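Local coordinates for molybdenum cofactor carrier protein (Chlamydomonas reinhardtii, PDB 2IZ7), which probably binds and carries the molybdenum cofactor, protecting it until it is passed on to molybdenum enzymes, at residues N109-V114 against K132-L137. Residues are numbered along the deposited sequence; the frame is centred on the assembly and turned at random.
Sequences NVLVAV and KPVVLL
In Val114, chi1 of 174° puts CG1 anti to the backbone N and sets CG2 beside that N, anti to the carbonyl carbon. Leu137 has CG anti to its own N, chi1 179°, and its CD2 meets Val114 CG2 at 4.0 Å. The two side chains lie alongside each other with their ends directed alike. They sit on neighbouring parallel strands, 110-114 and 134-137, of a Rossmann-like sheet. Helix 118-129 links the strands in a beta-alpha-beta crossover.

Four backbone hydrogen bonds zip them together: Leu111 N to Pro133 O, Val135 N to Leu111 O, Ala113 N to Val135 O and Leu137 N to Ala113 O. Leu137 N lies 2.7 Å from Ala113 O.

Val112, Val114, Val135 and Leu137 share one face of the sheet. Val112 CG2 lies 4.1 Å from Val135 CB. Helix 28-43 covers Val112, Val114 and Leu137, while helix 161-174 reaches Val135. Leu111, Ala113, Val134 and Leu136 point to the other face, where helix 118-129 packs on the first three. There Ala113 CB touches Leu136 CD2 at 4.0 Å.

At the start of the pair, Pro133 CD rests against Asn109 O at 3.5 Å. Lys132 NZ donates a hydrogen bond to Ser108 O. A water donates to Asn109 O at 2.8 Å and accepts a weak hydrogen bond from Lys132 NZ.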
# COMPACT_ATOMS: atom_id res chain seq x y z
N ASN A 109 19.44 -5.28 1.19
CA ASN A 109 20.17 -6.34 0.48
C ASN A 109 19.99 -7.66 1.19
O ASN A 109 19.80 -8.68 0.56
CB ASN A 109 21.63 -6.01 0.35
CG ASN A 109 21.84 -4.79 -0.50
OD1 ASN A 109 21.96 -4.90 -1.73
ND2 ASN A 109 21.82 -3.65 0.10
N VAL A 110 20.04 -7.60 2.51
CA VAL A 110 19.80 -8.74 3.35
C VAL A 110 18.91 -8.27 4.46
O VAL A 110 18.95 -7.14 4.84
CB VAL A 110 21.08 -9.29 3.97
CG1 VAL A 110 20.84 -10.64 4.63
CG2 VAL A 110 22.13 -9.42 2.91
N LEU A 111 18.11 -9.20 4.95
CA LEU A 111 17.22 -9.01 6.07
C LEU A 111 17.73 -9.82 7.19
O LEU A 111 18.08 -10.97 6.98
CB LEU A 111 15.89 -9.61 5.75
CG LEU A 111 14.90 -8.83 4.98
CD1 LEU A 111 13.49 -9.17 5.51
CD2 LEU A 111 15.17 -7.38 5.05
N VAL A 112 17.68 -9.26 8.39
CA VAL A 112 17.97 -10.03 9.60
C VAL A 112 16.77 -9.97 10.51
O VAL A 112 16.34 -8.92 10.90
CB VAL A 112 19.26 -9.54 10.33
CG1 VAL A 112 19.58 -10.43 11.49
CG2 VAL A 112 20.47 -9.51 9.37
N ALA A 113 16.21 -11.14 10.81
CA ALA A 113 15.24 -11.31 11.86
C ALA A 113 15.95 -11.63 13.18
O ALA A 113 16.86 -12.45 13.25
CB ALA A 113 14.25 -12.41 11.50
N VAL A 114 15.55 -10.94 14.23
CA VAL A 114 16.04 -11.19 15.59
C VAL A 114 14.77 -11.48 16.42
O VAL A 114 13.98 -10.58 16.66
CB VAL A 114 16.76 -9.94 16.17
CG1 VAL A 114 17.14 -10.14 17.65
CG2 VAL A 114 18.01 -9.60 15.35
N LYS A 132 14.96 -12.61 -1.54
CA LYS A 132 16.00 -11.96 -0.78
C LYS A 132 16.42 -12.91 0.32
O LYS A 132 15.59 -13.68 0.79
CB LYS A 132 15.54 -10.58 -0.28
CG LYS A 132 15.35 -9.64 -1.46
CD LYS A 132 14.98 -8.22 -1.04
CE LYS A 132 15.41 -7.15 -2.05
NZ LYS A 132 16.88 -7.13 -2.21
N PRO A 133 17.72 -12.88 0.69
CA PRO A 133 18.22 -13.72 1.77
C PRO A 133 17.90 -13.15 3.15
O PRO A 133 17.73 -11.94 3.33
CB PRO A 133 19.72 -13.83 1.48
CG PRO A 133 20.03 -12.63 0.67
CD PRO A 133 18.77 -11.99 0.19
N VAL A 134 17.67 -14.05 4.08
CA VAL A 134 17.20 -13.69 5.40
C VAL A 134 18.06 -14.46 6.33
O VAL A 134 18.32 -15.64 6.12
CB VAL A 134 15.75 -14.08 5.71
CG1 VAL A 134 15.46 -13.78 7.17
CG2 VAL A 134 14.73 -13.37 4.83
N VAL A 135 18.52 -13.76 7.36
CA VAL A 135 19.22 -14.36 8.44
C VAL A 135 18.30 -14.37 9.64
O VAL A 135 17.74 -13.37 10.00
CB VAL A 135 20.56 -13.61 8.78
CG1 VAL A 135 21.28 -14.33 9.90
CG2 VAL A 135 21.46 -13.49 7.55
N LEU A 136 18.21 -15.50 10.30
CA LEU A 136 17.32 -15.73 11.38
C LEU A 136 18.18 -15.84 12.64
O LEU A 136 18.95 -16.76 12.78
CB LEU A 136 16.61 -17.06 11.12
CG LEU A 136 15.59 -17.17 9.98
CD1 LEU A 136 14.91 -18.58 10.07
CD2 LEU A 136 14.54 -16.16 10.04
N LEU A 137 18.02 -14.87 13.54
CA LEU A 137 18.80 -14.81 14.78
C LEU A 137 17.86 -14.74 15.99
O LEU A 137 16.89 -13.97 16.02
CB LEU A 137 19.76 -13.61 14.71
CG LEU A 137 20.65 -13.33 15.91
CD1 LEU A 137 21.71 -14.42 16.07
CD2 LEU A 137 21.27 -11.92 15.86
O HOH W 1 19.33 -8.65 -2.15